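Local coordinates for protein terminal oxygenase component of carbazole 1,9a-dioxygenase (Sphingomonas, PDB 3GKQ) that forms the terminal oxygenase of carbazole 1,9a-dioxygenase, a Rieske non-heme iron enzyme that probably dihydroxylates carbazole with electrons delivered by a ferredoxin, at residues 28-33 and 137-142. Numbering follows the deposited sequence.
Sequences FRNHWY and FLFVGD
An antiparallel strand pair that ends in a G1 beta bulge, with Asn30 and His31 both facing Val140, joins residues 28-33 to 137-142, about 100 residues apart in the chain and away from the iron-sulfur cluster and iron sites. Tyr33 and Leu138 exchange two backbone hydrogen bonds; at the bulge Val140 O accepts from Asn30 N, and His31 O receives Val140 N at 3.2 Å. Trp32 and Phe139 share one side of the sheet. Phe139 CB sits 3.6 Å from the centroid of the Trp32 six-membered ring, a CH-pi contact, while the Phe139 ring, its CG anti to the backbone N (chi1 -175°), turns its edge to the five-membered ring, with planes at 61°. Beyond the bulge, Arg29 grips Asp142 side-on: NE meets OD2 at 2.8 Å and NH2 meets OD1 at 2.9 Å, nearly straight and in the guanidinium plane but from above the carboxylate. Asn30 OD1 accepts Asp142 N at 3.0 Å, and its ND2 bonds to Arg375 O. An alanine at Arg29 would probably leave the Asp142 carboxylate without its charged mate and break NH1's bonds to Glu54 and Gln378. Strand 135-140 lies between 31-35 and 129-132 in a three-stranded antiparallel sheet, and Leu51 of strand 47-51 packs against Tyr33, Leu138 and Val140.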
loop_
_atom_site.group_PDB
_atom_site.type_symbol
_atom_site.label_atom_id
_atom_site.label_comp_id
_atom_site.label_asym_id
_atom_site.label_seq_id
_atom_site.Cartn_x
_atom_site.Cartn_y
_atom_site.Cartn_z
ATOM N N PHE A 28 2.690 22.554 -13.549
ATOM C CA PHE A 28 2.188 23.379 -14.635
ATOM C C PHE A 28 2.629 22.885 -16.008
ATOM O O PHE A 28 3.822 22.660 -16.252
ATOM C CB PHE A 28 2.637 24.823 -14.433
ATOM C CG PHE A 28 2.145 25.435 -13.153
ATOM C CD1 PHE A 28 0.790 25.402 -12.826
ATOM C CD2 PHE A 28 3.032 26.076 -12.287
ATOM C CE1 PHE A 28 0.322 26.004 -11.659
ATOM C CE2 PHE A 28 2.574 26.681 -11.116
ATOM C CZ PHE A 28 1.217 26.645 -10.801
ATOM N N ARG A 29 1.652 22.720 -16.895
ATOM C CA ARG A 29 1.901 22.251 -18.250
ATOM C C ARG A 29 2.335 23.425 -19.128
ATOM O O ARG A 29 2.023 24.587 -18.836
ATOM C CB ARG A 29 0.630 21.602 -18.816
ATOM C CG ARG A 29 0.848 20.795 -20.098
ATOM C CD ARG A 29 -0.437 20.092 -20.566
ATOM N NE ARG A 29 -0.205 19.299 -21.773
ATOM C CZ ARG A 29 0.541 18.197 -21.822
ATOM N NH1 ARG A 29 1.135 17.732 -20.726
ATOM N NH2 ARG A 29 0.711 17.560 -22.977
ATOM N N ASN A 30 3.062 23.112 -20.198
ATOM C CA ASN A 30 3.562 24.113 -21.141
ATOM C C ASN A 30 4.714 24.962 -20.591
ATOM O O ASN A 30 4.767 26.175 -20.795
ATOM C CB ASN A 30 2.412 25.006 -21.619
ATOM C CG ASN A 30 1.360 24.224 -22.397
ATOM O OD1 ASN A 30 1.676 23.548 -23.378
ATOM N ND2 ASN A 30 0.109 24.305 -21.956
ATOM N N HIS A 31 5.643 24.303 -19.902
ATOM C CA HIS A 31 6.817 24.955 -19.329
ATOM C C HIS A 31 8.012 24.009 -19.457
ATOM O O HIS A 31 7.834 22.797 -19.629
ATOM C CB HIS A 31 6.599 25.263 -17.843
ATOM C CG HIS A 31 5.645 26.389 -17.582
ATOM N ND1 HIS A 31 6.024 27.713 -17.637
ATOM C CD2 HIS A 31 4.336 26.385 -17.237
ATOM C CE1 HIS A 31 4.990 28.477 -17.333
ATOM N NE2 HIS A 31 3.952 27.696 -17.085
ATOM N N TRP A 32 9.219 24.569 -19.370
ATOM C CA TRP A 32 10.448 23.782 -19.441
ATOM C C TRP A 32 10.804 23.309 -18.039
ATOM O O TRP A 32 10.635 24.043 -17.067
ATOM C CB TRP A 32 11.624 24.616 -19.971
ATOM C CG TRP A 32 11.546 24.982 -21.419
ATOM C CD1 TRP A 32 11.049 26.137 -21.950
ATOM C CD2 TRP A 32 12.000 24.192 -22.525
ATOM N NE1 TRP A 32 11.170 26.119 -23.318
ATOM C CE2 TRP A 32 11.750 24.938 -23.698
ATOM C CE3 TRP A 32 12.594 22.929 -22.637
ATOM C CZ2 TRP A 32 12.076 24.458 -24.974
ATOM C CZ3 TRP A 32 12.919 22.450 -23.907
ATOM C CH2 TRP A 32 12.657 23.217 -25.057
ATOM N N TYR A 33 11.312 22.088 -17.948
ATOM C CA TYR A 33 11.708 21.499 -16.679
ATOM C C TYR A 33 13.000 20.712 -16.854
ATOM O O TYR A 33 13.151 19.968 -17.819
ATOM C CB TYR A 33 10.635 20.526 -16.178
ATOM C CG TYR A 33 9.337 21.165 -15.736
ATOM C CD1 TYR A 33 9.193 21.685 -14.447
ATOM C CD2 TYR A 33 8.247 21.238 -16.602
ATOM C CE1 TYR A 33 7.991 22.259 -14.031
ATOM C CE2 TYR A 33 7.045 21.808 -16.202
ATOM C CZ TYR A 33 6.923 22.315 -14.915
ATOM O OH TYR A 33 5.733 22.876 -14.523
ATOM N N PHE A 137 16.862 19.998 -20.209
ATOM C CA PHE A 137 15.503 20.482 -19.984
ATOM C C PHE A 137 14.542 19.897 -21.015
ATOM O O PHE A 137 14.888 19.761 -22.192
ATOM C CB PHE A 137 15.427 22.006 -20.105
ATOM C CG PHE A 137 16.159 22.749 -19.028
ATOM C CD1 PHE A 137 17.544 22.893 -19.077
ATOM C CD2 PHE A 137 15.458 23.338 -17.982
ATOM C CE1 PHE A 137 18.220 23.619 -18.099
ATOM C CE2 PHE A 137 16.122 24.066 -16.996
ATOM C CZ PHE A 137 17.508 24.207 -17.055
ATOM N N LEU A 138 13.337 19.559 -20.568
ATOM C CA LEU A 138 12.316 19.033 -21.462
ATOM C C LEU A 138 11.121 19.975 -21.418
ATOM O O LEU A 138 10.809 20.536 -20.365
ATOM C CB LEU A 138 11.851 17.648 -21.018
ATOM C CG LEU A 138 12.857 16.504 -20.915
ATOM C CD1 LEU A 138 12.103 15.223 -20.569
ATOM C CD2 LEU A 138 13.616 16.348 -22.226
ATOM N N PHE A 139 10.462 20.166 -22.554
ATOM C CA PHE A 139 9.273 21.005 -22.579
ATOM C C PHE A 139 8.079 20.054 -22.521
ATOM O O PHE A 139 7.947 19.164 -23.362
ATOM C CB PHE A 139 9.198 21.837 -23.861
ATOM C CG PHE A 139 8.053 22.815 -23.874
ATOM C CD1 PHE A 139 8.120 23.994 -23.141
ATOM C CD2 PHE A 139 6.892 22.540 -24.597
ATOM C CE1 PHE A 139 7.052 24.889 -23.119
ATOM C CE2 PHE A 139 5.815 23.429 -24.584
ATOM C CZ PHE A 139 5.896 24.608 -23.841
ATOM N N VAL A 140 7.227 20.228 -21.518
ATOM C CA VAL A 140 6.053 19.383 -21.366
ATOM C C VAL A 140 4.830 20.227 -21.680
ATOM O O VAL A 140 4.459 21.107 -20.904
ATOM C CB VAL A 140 5.926 18.841 -19.930
ATOM C CG1 VAL A 140 4.692 17.946 -19.817
ATOM C CG2 VAL A 140 7.185 18.070 -19.553
ATOM N N GLY A 141 4.212 19.964 -22.825
ATOM C CA GLY A 141 3.044 20.729 -23.217
ATOM C C GLY A 141 2.617 20.417 -24.637
ATOM O O GLY A 141 3.203 19.552 -25.291
ATOM N N ASP A 142 1.601 21.132 -25.113
ATOM C CA ASP A 142 1.064 20.920 -26.452
ATOM C C ASP A 142 1.302 22.100 -27.384
ATOM O O ASP A 142 1.099 21.994 -28.590
ATOM C CB ASP A 142 -0.432 20.655 -26.351
ATOM C CG ASP A 142 -0.761 19.641 -25.281
ATOM O OD1 ASP A 142 -0.454 18.445 -25.485
ATOM O OD2 ASP A 142 -1.312 20.048 -24.230
HETATM O O HOH W 1 -1.954 22.396 -23.513
#